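Local coordinates for protein muconate lactonizing enzyme (Corynebacterium glutamicum, PDB 3I4K) that belongs to the enolase superfamily, joining an N-terminal capping domain to a TIM-barrel-like domain that binds a magnesium ion, at residues G58-G63 against D200-W205; L170-G173 against E179-R182; H212-L217 against E223-P228; M249-V254 against T276-G281. All coordinates share one frame; numbering follows the deposited sequence.

Contact 1: G58-G63 against D200-W205; sequences GPWWGG and DINARW. With MG (magnesium ion), chain J; ACY (acetic acid), chain I.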
loop_
_atom_site.group_PDB
_atom_site.type_symbol
_atom_site.label_atom_id
_atom_site.label_comp_id
_atom_site.label_asym_id
_atom_site.label_seq_id
_atom_site.Cartn_x
_atom_site.Cartn_y
_atom_site.Cartn_z
ATOM N N GLY A 58 -17.161 22.832 5.074
ATOM C CA GLY A 58 -18.514 22.323 4.922
ATOM C C GLY A 58 -18.707 21.383 3.738
ATOM O O GLY A 58 -17.738 20.983 3.090
ATOM N N PRO A 59 -19.955 21.019 3.420
ATOM C CA PRO A 59 -20.207 20.115 2.296
ATOM C C PRO A 59 -19.962 20.711 0.908
ATOM O O PRO A 59 -20.137 20.026 -0.097
ATOM C CB PRO A 59 -21.658 19.698 2.514
ATOM C CG PRO A 59 -22.260 20.933 3.141
ATOM C CD PRO A 59 -21.205 21.328 4.141
ATOM N N TRP A 60 -19.542 21.972 0.849
ATOM C CA TRP A 60 -19.279 22.617 -0.440
ATOM C C TRP A 60 -18.069 21.963 -1.108
ATOM O O TRP A 60 -17.946 21.959 -2.335
ATOM C CB TRP A 60 -18.980 24.110 -0.254
ATOM C CG TRP A 60 -17.698 24.351 0.503
ATOM C CD1 TRP A 60 -17.539 24.384 1.863
ATOM C CD2 TRP A 60 -16.378 24.461 -0.055
ATOM N NE1 TRP A 60 -16.205 24.499 2.184
ATOM C CE2 TRP A 60 -15.471 24.548 1.028
ATOM C CE3 TRP A 60 -15.876 24.487 -1.367
ATOM C CZ2 TRP A 60 -14.090 24.657 0.841
ATOM C CZ3 TRP A 60 -14.501 24.595 -1.552
ATOM C CH2 TRP A 60 -13.623 24.679 -0.452
ATOM N N TRP A 61 -17.167 21.418 -0.297
ATOM C CA TRP A 61 -15.960 20.795 -0.832
ATOM C C TRP A 61 -16.259 19.501 -1.597
ATOM O O TRP A 61 -15.865 19.362 -2.750
ATOM C CB TRP A 61 -14.958 20.508 0.299
ATOM C CG TRP A 61 -13.552 20.280 -0.201
ATOM C CD1 TRP A 61 -12.542 21.197 -0.260
ATOM C CD2 TRP A 61 -13.024 19.067 -0.758
ATOM N NE1 TRP A 61 -11.417 20.631 -0.816
ATOM C CE2 TRP A 61 -11.686 19.327 -1.131
ATOM C CE3 TRP A 61 -13.552 17.790 -0.980
ATOM C CZ2 TRP A 61 -10.864 18.353 -1.715
ATOM C CZ3 TRP A 61 -12.736 16.818 -1.563
ATOM C CH2 TRP A 61 -11.405 17.109 -1.921
ATOM N N GLY A 62 -16.971 18.567 -0.972
ATOM C CA GLY A 62 -17.252 17.312 -1.645
ATOM C C GLY A 62 -18.569 16.622 -1.377
ATOM O O GLY A 62 -18.771 15.496 -1.833
ATOM N N GLY A 63 -19.468 17.262 -0.632
ATOM C CA GLY A 63 -20.756 16.635 -0.378
ATOM C C GLY A 63 -20.942 15.972 0.971
ATOM O O GLY A 63 -22.054 15.557 1.320
ATOM N N ASP A 200 -4.758 27.455 -5.276
ATOM C CA ASP A 200 -5.759 26.397 -5.193
ATOM C C ASP A 200 -7.114 27.073 -5.390
ATOM O O ASP A 200 -7.497 27.944 -4.603
ATOM C CB ASP A 200 -5.688 25.712 -3.820
ATOM C CG ASP A 200 -6.655 24.546 -3.696
ATOM O OD1 ASP A 200 -7.388 24.291 -4.669
ATOM O OD2 ASP A 200 -6.695 23.883 -2.631
ATOM N N ILE A 201 -7.824 26.686 -6.447
ATOM C CA ILE A 201 -9.119 27.278 -6.748
ATOM C C ILE A 201 -10.283 26.364 -6.394
ATOM O O ILE A 201 -11.444 26.670 -6.686
ATOM C CB ILE A 201 -9.204 27.652 -8.232
ATOM C CG1 ILE A 201 -7.835 28.154 -8.699
ATOM C CG2 ILE A 201 -10.237 28.779 -8.433
ATOM C CD1 ILE A 201 -7.803 28.612 -10.133
ATOM N N ASN A 202 -9.975 25.240 -5.757
ATOM C CA ASN A 202 -11.009 24.297 -5.362
ATOM C C ASN A 202 -12.027 23.995 -6.460
ATOM O O ASN A 202 -13.232 24.007 -6.227
ATOM C CB ASN A 202 -11.721 24.809 -4.104
ATOM C CG ASN A 202 -10.938 24.520 -2.837
ATOM O OD1 ASN A 202 -10.809 23.362 -2.425
ATOM N ND2 ASN A 202 -10.402 25.564 -2.217
ATOM N N ALA A 203 -11.523 23.723 -7.662
ATOM C CA ALA A 203 -12.350 23.369 -8.809
ATOM C C ALA A 203 -13.421 24.382 -9.176
ATOM O O ALA A 203 -14.356 24.036 -9.891
ATOM C CB ALA A 203 -13.010 22.010 -8.569
ATOM N N ARG A 204 -13.288 25.621 -8.717
ATOM C CA ARG A 204 -14.307 26.626 -9.014
ATOM C C ARG A 204 -14.099 27.522 -10.243
ATOM O O ARG A 204 -14.812 28.507 -10.427
ATOM C CB ARG A 204 -14.591 27.468 -7.756
ATOM C CG ARG A 204 -15.233 26.645 -6.621
ATOM C CD ARG A 204 -16.337 25.751 -7.172
ATOM N NE ARG A 204 -17.326 25.290 -6.196
ATOM C CZ ARG A 204 -17.114 24.379 -5.250
ATOM N NH1 ARG A 204 -15.925 23.802 -5.113
ATOM N NH2 ARG A 204 -18.116 24.019 -4.456
ATOM N N TRP A 205 -13.130 27.194 -11.085
ATOM C CA TRP A 205 -12.934 27.946 -12.331
ATOM C C TRP A 205 -13.279 26.953 -13.428
ATOM O O TRP A 205 -13.008 25.759 -13.269
ATOM C CB TRP A 205 -11.477 28.378 -12.520
ATOM C CG TRP A 205 -11.168 29.756 -12.041
ATOM C CD1 TRP A 205 -11.940 30.547 -11.220
ATOM C CD2 TRP A 205 -9.986 30.506 -12.321
ATOM N NE1 TRP A 205 -11.301 31.738 -10.976
ATOM C CE2 TRP A 205 -10.099 31.739 -11.641
ATOM C CE3 TRP A 205 -8.837 30.255 -13.081
ATOM C CZ2 TRP A 205 -9.105 32.717 -11.698
ATOM C CZ3 TRP A 205 -7.849 31.227 -13.137
ATOM C CH2 TRP A 205 -7.989 32.444 -12.449
HETATM MG MG MG J . -7.183 21.709 -2.189
HETATM C C ACY I . -8.121 22.036 0.249
HETATM O O ACY I . -8.925 21.976 -0.665
HETATM O OXT ACY I . -6.816 21.918 0.003
HETATM C CH3 ACY I . -8.584 22.241 1.670
HETATM O O HOH W 1 -14.593 21.160 -3.989
HETATM O O HOH W 2 -8.199 21.795 -4.020
#
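At the magnesium site of this enolase-superfamily fold, Trp60 and Trp61, in a loop of the N-terminal domain, meet Asn202 and Arg204, in the loop that follows barrel strand 196-200. Arg204 makes the direct polar link: its NH2 donates to Trp60 O over 3.0 Å in an almost straight bond (172°), with the oxygen in the guanidinium plane but the donor tilted from the plane of the carbonyl. NH1 of the same guanidinium turns back to Asn202 O at 2.9 Å, almost head-on to the carbonyl, so the group is held flat between the two loops. The Trp60 indole presents its six-membered edge to Asn202, CZ3 lying 3.8 Å from Asn202 CB, and the ring and amide planes stand almost perpendicular. Trp61 CB sits over a face of the Trp60 ring, whereas CG of Trp61 itself is anti to the backbone N (chi1 -162°), which sends that indole in toward the metal. The barrel loop is shaped by an Asx turn, Asn202 N donating to Asp200 OD1 at 3.0 Å, overlapped by a type I' turn from Ile201 to Arg204. Asp200 OD2 binds the magnesium ion at 2.3 Å, beside Glu226 and Asp251. An acetic acid molecule, probably from the crystallisation liquor, holds the ion through both oxygens, and Trp61 NE1, pointing from the ring edge, donates to its atom O at 2.8 Å.

Contact 2: L170-G173 against E179-R182; sequences LKMG and EDTR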
loop_
_atom_site.group_PDB
_atom_site.type_symbol
_atom_site.label_atom_id
_atom_site.label_comp_id
_atom_site.label_asym_id
_atom_site.label_seq_id
_atom_site.Cartn_x
_atom_site.Cartn_y
_atom_site.Cartn_z
ATOM N N LEU A 170 -2.001 29.968 -1.881
ATOM C CA LEU A 170 -3.039 30.999 -1.935
ATOM C C LEU A 170 -4.356 30.493 -2.527
ATOM O O LEU A 170 -4.425 30.152 -3.713
ATOM C CB LEU A 170 -2.553 32.177 -2.778
ATOM C CG LEU A 170 -1.251 32.847 -2.342
ATOM C CD1 LEU A 170 -0.730 33.752 -3.440
ATOM C CD2 LEU A 170 -1.508 33.625 -1.075
ATOM N N LYS A 171 -5.402 30.451 -1.709
ATOM C CA LYS A 171 -6.704 30.006 -2.183
ATOM C C LYS A 171 -7.269 31.092 -3.105
ATOM O O LYS A 171 -7.018 32.276 -2.898
ATOM C CB LYS A 171 -7.648 29.758 -0.995
ATOM C CG LYS A 171 -7.334 28.485 -0.190
ATOM C CD LYS A 171 -8.100 28.428 1.136
ATOM C CE LYS A 171 -8.076 27.036 1.787
ATOM N NZ LYS A 171 -6.741 26.506 2.200
HETATM N N MSE A 172 -8.006 30.680 -4.132
HETATM C CA MSE A 172 -8.612 31.598 -5.093
HETATM C C MSE A 172 -9.999 31.076 -5.432
HETATM O O MSE A 172 -10.430 30.058 -4.905
HETATM C CB MSE A 172 -7.813 31.640 -6.395
HETATM C CG MSE A 172 -6.339 31.946 -6.267
HETATM SE SE MSE A 172 -5.503 31.929 -8.037
HETATM C CE MSE A 172 -6.226 33.601 -8.729
ATOM N N GLY A 173 -10.689 31.766 -6.332
ATOM C CA GLY A 173 -12.002 31.297 -6.736
ATOM C C GLY A 173 -13.171 32.168 -6.347
ATOM O O GLY A 173 -14.305 31.894 -6.747
ATOM N N GLU A 179 -9.727 39.894 -11.670
ATOM C CA GLU A 179 -9.243 40.604 -10.494
ATOM C C GLU A 179 -8.529 39.624 -9.574
ATOM O O GLU A 179 -7.463 39.928 -9.039
ATOM C CB GLU A 179 -10.404 41.289 -9.760
ATOM C CG GLU A 179 -11.087 42.386 -10.585
ATOM C CD GLU A 179 -12.197 43.107 -9.826
ATOM O OE1 GLU A 179 -12.955 43.878 -10.462
ATOM O OE2 GLU A 179 -12.312 42.907 -8.593
ATOM N N ASP A 180 -9.111 38.441 -9.411
ATOM C CA ASP A 180 -8.526 37.408 -8.563
ATOM C C ASP A 180 -7.097 37.147 -9.021
ATOM O O ASP A 180 -6.186 37.030 -8.208
ATOM C CB ASP A 180 -9.346 36.119 -8.669
ATOM C CG ASP A 180 -9.208 35.240 -7.451
ATOM O OD1 ASP A 180 -8.540 35.679 -6.489
ATOM O OD2 ASP A 180 -9.780 34.117 -7.453
ATOM N N THR A 181 -6.920 37.073 -10.338
ATOM C CA THR A 181 -5.618 36.835 -10.955
ATOM C C THR A 181 -4.658 37.974 -10.618
ATOM O O THR A 181 -3.503 37.747 -10.234
ATOM C CB THR A 181 -5.756 36.738 -12.497
ATOM O OG1 THR A 181 -6.464 35.540 -12.841
ATOM C CG2 THR A 181 -4.390 36.728 -13.170
ATOM N N ARG A 182 -5.149 39.201 -10.770
ATOM C CA ARG A 182 -4.363 40.397 -10.501
ATOM C C ARG A 182 -3.870 40.374 -9.056
ATOM O O ARG A 182 -2.705 40.653 -8.781
ATOM C CB ARG A 182 -5.228 41.637 -10.753
ATOM C CG ARG A 182 -4.490 42.837 -11.340
ATOM C CD ARG A 182 -5.205 43.326 -12.600
ATOM N NE ARG A 182 -6.647 43.450 -12.382
ATOM C CZ ARG A 182 -7.565 43.287 -13.332
ATOM N NH1 ARG A 182 -7.193 42.997 -14.573
ATOM N NH2 ARG A 182 -8.858 43.389 -13.035
#
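Asp180 OD2 takes the amide proton of Gly173 in a 2.8 Å bond from Gly173 N that is practically linear (175°) and arrives almost straight off the carboxylate C-O bond. Asp180 reaches this amide because chi1 (-155°) turns CG away from the backbone N, which swings the carboxylate off the helix toward the end of strand 167-171. Its other oxygen, OD1, forms a salt bridge with Arg183, one turn of helix further on; Arg183 NH2 also donates to Lys171 O, so the helix grips the strand end at two neighbouring peptide groups. Met172, present as selenomethionine, packs beside the carboxylate. Its CB lies 3.3 Å from Asp180 OD2, and the chain bends at its last torsion (chi3 73°) to lay the terminal methyl alongside the helix backbone, CE being 3.5 Å from Asp180 O and 3.9 Å from Thr181 N. The selenium end also packs on Leu217 of the next helix. Gly173 has a positive phi that suits glycine. A strand end tied to the first turns of the helix that follows it, with an apolar side chain wedged between, joins the first two elements of a beta-alpha-beta unit in the TIM-barrel-like domain.

Contact 3: H212-L217 against E223-P228; sequences HYLPIL and ELFEQP. With MG (magnesium ion), chain J.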
loop_
_atom_site.group_PDB
_atom_site.type_symbol
_atom_site.label_atom_id
_atom_site.label_comp_id
_atom_site.label_asym_id
_atom_site.label_seq_id
_atom_site.Cartn_x
_atom_site.Cartn_y
_atom_site.Cartn_z
ATOM N N HIS A 212 -7.217 30.661 -19.761
ATOM C CA HIS A 212 -6.999 32.057 -20.111
ATOM C C HIS A 212 -6.138 32.813 -19.096
ATOM O O HIS A 212 -5.194 33.498 -19.470
ATOM C CB HIS A 212 -8.353 32.759 -20.284
ATOM C CG HIS A 212 -8.246 34.189 -20.712
ATOM N ND1 HIS A 212 -7.869 35.199 -19.852
ATOM C CD2 HIS A 212 -8.459 34.776 -21.913
ATOM C CE1 HIS A 212 -7.856 36.347 -20.505
ATOM N NE2 HIS A 212 -8.209 36.118 -21.758
ATOM N N TYR A 213 -6.435 32.662 -17.811
ATOM C CA TYR A 213 -5.701 33.402 -16.782
ATOM C C TYR A 213 -4.473 32.749 -16.148
ATOM O O TYR A 213 -3.508 33.444 -15.833
ATOM C CB TYR A 213 -6.674 33.821 -15.677
ATOM C CG TYR A 213 -7.752 34.772 -16.155
ATOM C CD1 TYR A 213 -7.514 36.146 -16.250
ATOM C CD2 TYR A 213 -9.001 34.293 -16.546
ATOM C CE1 TYR A 213 -8.502 37.019 -16.727
ATOM C CE2 TYR A 213 -9.987 35.151 -17.021
ATOM C CZ TYR A 213 -9.731 36.511 -17.109
ATOM O OH TYR A 213 -10.717 37.343 -17.581
ATOM N N LEU A 214 -4.497 31.432 -15.947
ATOM C CA LEU A 214 -3.356 30.769 -15.326
ATOM C C LEU A 214 -2.022 31.136 -15.977
ATOM O O LEU A 214 -1.012 31.223 -15.290
ATOM C CB LEU A 214 -3.550 29.247 -15.305
ATOM C CG LEU A 214 -4.689 28.732 -14.406
ATOM C CD1 LEU A 214 -4.693 27.201 -14.388
ATOM C CD2 LEU A 214 -4.514 29.277 -12.992
ATOM N N PRO A 215 -1.997 31.358 -17.307
ATOM C CA PRO A 215 -0.717 31.719 -17.934
ATOM C C PRO A 215 -0.136 32.981 -17.277
ATOM O O PRO A 215 1.078 33.101 -17.105
ATOM C CB PRO A 215 -1.103 31.957 -19.391
ATOM C CG PRO A 215 -2.238 31.000 -19.594
ATOM C CD PRO A 215 -3.047 31.198 -18.328
ATOM N N ILE A 216 -1.017 33.916 -16.913
ATOM C CA ILE A 216 -0.599 35.152 -16.266
ATOM C C ILE A 216 0.057 34.852 -14.923
ATOM O O ILE A 216 1.060 35.468 -14.559
ATOM C CB ILE A 216 -1.796 36.102 -16.048
ATOM C CG1 ILE A 216 -2.387 36.495 -17.401
ATOM C CG2 ILE A 216 -1.348 37.361 -15.296
ATOM C CD1 ILE A 216 -3.741 37.172 -17.299
ATOM N N LEU A 217 -0.510 33.906 -14.183
ATOM C CA LEU A 217 0.055 33.523 -12.895
ATOM C C LEU A 217 1.377 32.790 -13.060
ATOM O O LEU A 217 2.257 32.889 -12.204
ATOM C CB LEU A 217 -0.920 32.640 -12.112
ATOM C CG LEU A 217 -2.225 33.320 -11.690
ATOM C CD1 LEU A 217 -3.000 32.402 -10.767
ATOM C CD2 LEU A 217 -1.918 34.630 -10.977
ATOM N N GLU A 223 4.279 28.528 -8.977
ATOM C CA GLU A 223 4.862 27.238 -9.361
ATOM C C GLU A 223 3.943 26.039 -9.342
ATOM O O GLU A 223 4.329 24.968 -9.794
ATOM C CB GLU A 223 6.030 26.881 -8.441
ATOM C CG GLU A 223 7.059 27.946 -8.239
ATOM C CD GLU A 223 8.261 27.399 -7.503
ATOM O OE1 GLU A 223 8.062 26.726 -6.466
ATOM O OE2 GLU A 223 9.398 27.637 -7.963
ATOM N N LEU A 224 2.747 26.188 -8.800
ATOM C CA LEU A 224 1.873 25.039 -8.724
ATOM C C LEU A 224 0.410 25.418 -8.749
ATOM O O LEU A 224 -0.039 26.252 -7.961
ATOM C CB LEU A 224 2.181 24.249 -7.440
ATOM C CG LEU A 224 1.425 22.933 -7.219
ATOM C CD1 LEU A 224 2.040 21.849 -8.081
ATOM C CD2 LEU A 224 1.515 22.515 -5.762
ATOM N N PHE A 225 -0.333 24.802 -9.658
ATOM C CA PHE A 225 -1.760 25.064 -9.751
ATOM C C PHE A 225 -2.549 23.879 -9.199
ATOM O O PHE A 225 -2.692 22.849 -9.868
ATOM C CB PHE A 225 -2.182 25.315 -11.201
ATOM C CG PHE A 225 -1.419 26.416 -11.888
ATOM C CD1 PHE A 225 -1.095 27.590 -11.216
ATOM C CD2 PHE A 225 -1.067 26.294 -13.230
ATOM C CE1 PHE A 225 -0.428 28.634 -11.880
ATOM C CE2 PHE A 225 -0.411 27.316 -13.895
ATOM C CZ PHE A 225 -0.088 28.494 -13.218
ATOM N N GLU A 226 -3.044 24.017 -7.973
ATOM C CA GLU A 226 -3.842 22.961 -7.352
ATOM C C GLU A 226 -5.298 23.059 -7.810
ATOM O O GLU A 226 -5.881 24.148 -7.817
ATOM C CB GLU A 226 -3.774 23.054 -5.827
ATOM C CG GLU A 226 -4.708 22.071 -5.098
ATOM C CD GLU A 226 -4.505 22.059 -3.589
ATOM O OE1 GLU A 226 -3.656 22.830 -3.090
ATOM O OE2 GLU A 226 -5.194 21.276 -2.897
ATOM N N GLN A 227 -5.862 21.912 -8.195
ATOM C CA GLN A 227 -7.239 21.775 -8.666
ATOM C C GLN A 227 -7.929 23.078 -9.083
ATOM O O GLN A 227 -8.904 23.506 -8.458
ATOM C CB GLN A 227 -8.083 21.086 -7.589
ATOM C CG GLN A 227 -9.345 20.420 -8.123
ATOM C CD GLN A 227 -9.054 19.106 -8.861
ATOM O OE1 GLN A 227 -8.310 18.249 -8.361
ATOM N NE2 GLN A 227 -9.656 18.935 -10.037
ATOM N N PRO A 228 -7.445 23.721 -10.154
ATOM C CA PRO A 228 -8.065 24.972 -10.594
ATOM C C PRO A 228 -9.436 24.766 -11.218
ATOM O O PRO A 228 -10.273 25.678 -11.220
ATOM C CB PRO A 228 -7.075 25.500 -11.619
ATOM C CG PRO A 228 -6.565 24.222 -12.249
ATOM C CD PRO A 228 -6.320 23.353 -11.031
HETATM MG MG MG J . -7.183 21.709 -2.189
HETATM O O HOH W 2 -8.199 21.795 -4.020
#
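CG stands anti to the carbonyl carbon in both Leu214 (chi1 -67°) and Phe225 (chi1 -55°), and the two side chains reach across the helix-strand interface of a TIM-barrel beta-alpha-beta unit to lie side by side, running in opposite senses. Leu214 lies over one face of the Phe225 ring: CD2 makes a CH-pi contact, 4.2 Å from the ring centroid and only 10° off the normal. The other methyl is shared, Leu214 CD1 being 3.9 Å from Phe225 CD2 and 4.0 Å from Pro228 CB, so the leucine fork packs against the ring and the proline together. Phe225 extends far enough to bring CZ within 3.5 Å of Leu214 O. Next to that carbonyl the helix is kinked, since Pro215 has no N-H to give and Ile216 N bonds to Tyr213 O at 2.8 Å, three residues back. Ile240 and Thr244 of helix 234-244 also touch the Phe225 side chain. While Phe225 looks outward to the helices, the next residue of the strand, Glu226, carries its extended side chain to the barrel's metal site; OE2 binds the magnesium ion at 2.2 Å and OE1 forms a salt bridge with Lys169. One turn along helix 207-219, Leu217 approaches the ring obliquely, with CB 4.0 Å from Phe225 CE1.

Contact 4: M249-V254 against T276-G281; sequences MADESV and TTKHGG. With MG (magnesium ion), chain J.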
loop_
_atom_site.group_PDB
_atom_site.type_symbol
_atom_site.label_atom_id
_atom_site.label_comp_id
_atom_site.label_asym_id
_atom_site.label_seq_id
_atom_site.Cartn_x
_atom_site.Cartn_y
_atom_site.Cartn_z
HETATM N N MSE A 249 -1.555 20.103 -9.221
HETATM C CA MSE A 249 -1.722 19.170 -8.109
HETATM C C MSE A 249 -3.203 18.804 -8.063
HETATM O O MSE A 249 -4.070 19.686 -8.042
HETATM C CB MSE A 249 -1.286 19.792 -6.767
HETATM C CG MSE A 249 -1.656 18.929 -5.547
HETATM SE SE MSE A 249 -0.506 19.190 -3.991
HETATM C CE MSE A 249 -1.310 20.839 -3.319
ATOM N N ALA A 250 -3.492 17.505 -8.075
ATOM C CA ALA A 250 -4.873 17.039 -8.049
ATOM C C ALA A 250 -5.322 16.889 -6.605
ATOM O O ALA A 250 -4.592 16.343 -5.779
ATOM C CB ALA A 250 -4.993 15.694 -8.783
ATOM N N ASP A 251 -6.514 17.395 -6.305
ATOM C CA ASP A 251 -7.074 17.306 -4.969
ATOM C C ASP A 251 -8.465 16.691 -5.065
ATOM O O ASP A 251 -8.622 15.500 -4.831
ATOM C CB ASP A 251 -7.139 18.695 -4.321
ATOM C CG ASP A 251 -7.492 18.639 -2.839
ATOM O OD1 ASP A 251 -7.814 17.538 -2.335
ATOM O OD2 ASP A 251 -7.457 19.709 -2.189
ATOM N N GLU A 252 -9.481 17.475 -5.434
ATOM C CA GLU A 252 -10.816 16.888 -5.530
ATOM C C GLU A 252 -10.894 15.799 -6.591
ATOM O O GLU A 252 -11.786 14.960 -6.541
ATOM C CB GLU A 252 -11.913 17.941 -5.774
ATOM C CG GLU A 252 -11.455 19.330 -6.164
ATOM C CD GLU A 252 -10.932 20.161 -5.004
ATOM O OE1 GLU A 252 -11.706 20.915 -4.372
ATOM O OE2 GLU A 252 -9.729 20.066 -4.730
ATOM N N SER A 253 -9.975 15.804 -7.554
ATOM C CA SER A 253 -9.975 14.767 -8.581
ATOM C C SER A 253 -9.520 13.416 -8.026
ATOM O O SER A 253 -9.796 12.380 -8.629
ATOM C CB SER A 253 -9.040 15.130 -9.744
ATOM O OG SER A 253 -9.556 16.183 -10.534
ATOM N N VAL A 254 -8.820 13.412 -6.894
ATOM C CA VAL A 254 -8.329 12.148 -6.341
ATOM C C VAL A 254 -8.693 11.864 -4.887
ATOM O O VAL A 254 -8.093 12.416 -3.978
ATOM C CB VAL A 254 -6.773 12.035 -6.455
ATOM C CG1 VAL A 254 -6.293 10.709 -5.831
ATOM C CG2 VAL A 254 -6.336 12.115 -7.924
ATOM N N THR A 276 -5.308 11.750 4.561
ATOM C CA THR A 276 -5.811 10.543 5.200
ATOM C C THR A 276 -7.321 10.586 5.401
ATOM O O THR A 276 -7.989 9.554 5.390
ATOM C CB THR A 276 -5.092 10.306 6.547
ATOM O OG1 THR A 276 -5.212 11.477 7.375
ATOM C CG2 THR A 276 -3.612 10.025 6.300
ATOM N N THR A 277 -7.862 11.787 5.558
ATOM C CA THR A 277 -9.298 11.941 5.749
ATOM C C THR A 277 -10.085 11.717 4.455
ATOM O O THR A 277 -11.029 10.916 4.417
ATOM C CB THR A 277 -9.635 13.340 6.325
ATOM O OG1 THR A 277 -8.891 14.350 5.628
ATOM C CG2 THR A 277 -9.279 13.396 7.815
ATOM N N LYS A 278 -9.679 12.411 3.396
ATOM C CA LYS A 278 -10.336 12.307 2.101
ATOM C C LYS A 278 -10.241 10.913 1.473
ATOM O O LYS A 278 -11.142 10.505 0.749
ATOM C CB LYS A 278 -9.748 13.337 1.137
ATOM C CG LYS A 278 -10.258 13.232 -0.310
ATOM C CD LYS A 278 -9.504 14.195 -1.245
ATOM C CE LYS A 278 -7.990 13.957 -1.207
ATOM N NZ LYS A 278 -7.255 14.774 -2.227
ATOM N N HIS A 279 -9.163 10.183 1.757
ATOM C CA HIS A 279 -8.996 8.863 1.169
ATOM C C HIS A 279 -9.725 7.772 1.918
ATOM O O HIS A 279 -9.762 6.622 1.479
ATOM C CB HIS A 279 -7.513 8.525 1.047
ATOM C CG HIS A 279 -6.758 9.476 0.175
ATOM N ND1 HIS A 279 -7.221 9.874 -1.060
ATOM C CD2 HIS A 279 -5.572 10.104 0.353
ATOM C CE1 HIS A 279 -6.352 10.708 -1.605
ATOM N NE2 HIS A 279 -5.342 10.864 -0.768
ATOM N N GLY A 280 -10.312 8.131 3.050
ATOM C CA GLY A 280 -11.050 7.149 3.820
ATOM C C GLY A 280 -10.210 6.287 4.735
ATOM O O GLY A 280 -10.509 5.106 4.919
ATOM N N GLY A 281 -9.154 6.856 5.297
ATOM C CA GLY A 281 -8.324 6.100 6.220
ATOM C C GLY A 281 -6.844 6.010 5.915
ATOM O O GLY A 281 -6.370 6.418 4.848
HETATM MG MG MG J . -7.183 21.709 -2.189
HETATM O O HOH W 2 -8.199 21.795 -4.020
#
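Two type I turns lie close together, Asp251 to Val254 just past the end of strand 247-250 and Thr277 to Gly280 in the loop after strand 271-274, and Lys278 bridges them. Its chain runs extended, then bends at chi3 (57°) to bring NZ to the other turn. There the ammonium group meets three oxygens of this turn, and Ala273 O, outside the two segments, is a further full partner. Lys278 NZ forms a salt bridge with Asp251 OD1 at 2.8 Å, arriving on the anti side of the carboxylate and 22° out of its plane. It also donates to Asp251 O at 3.0 Å, from above the carbonyl plane, and only weakly to Val254 O at 3.1 Å. Asp251 O is thereby held twice, because Val254 N closes the turn on it at 2.9 Å from the other face. The two carboxylate oxygens of Asp251 divide their work: OD1 faces the lysine while OD2 binds the magnesium ion at 2.0 Å. Held at both oxygens, the carboxylate is fixed in its rotation. His279 turns its ring edge to the same turn, CE1 lying 3.4 Å from Val254 O, and its ND1 bonds to Trp255 O. Strand 247-250 runs between strands 224-226 and 271-274 in the barrel, Trp61 of the N-terminal domain packs against Asp251 and Lys278, and Gly281 is the N-cap of helix 282-294, on which His279 rests through Ser285 and Ile288.

Overall arrangement
Contact 1 joins the two domains and spans much of the chain, with contact 2 nested inside its loop; contacts 3 and 4 follow in order. Contacts 2, 3 and 4 all reach the barrel sheet, whose parallel strands 167-171, 196-200, 224-226 and 247-250 lie side by side. Contacts 2 and 3, with centres 10 Å apart, belong to the outer helix-strand layer and touch, among others, through Thr181 and Tyr213. Contacts 1 and 4, 12 Å apart, lie nearer the centre of the molecule. Contacts 1, 3 and 4 each give one carboxylate to the magnesium ion, so successive strand ends of the barrel build one site, beside which the N-terminal loop 58-63 lies.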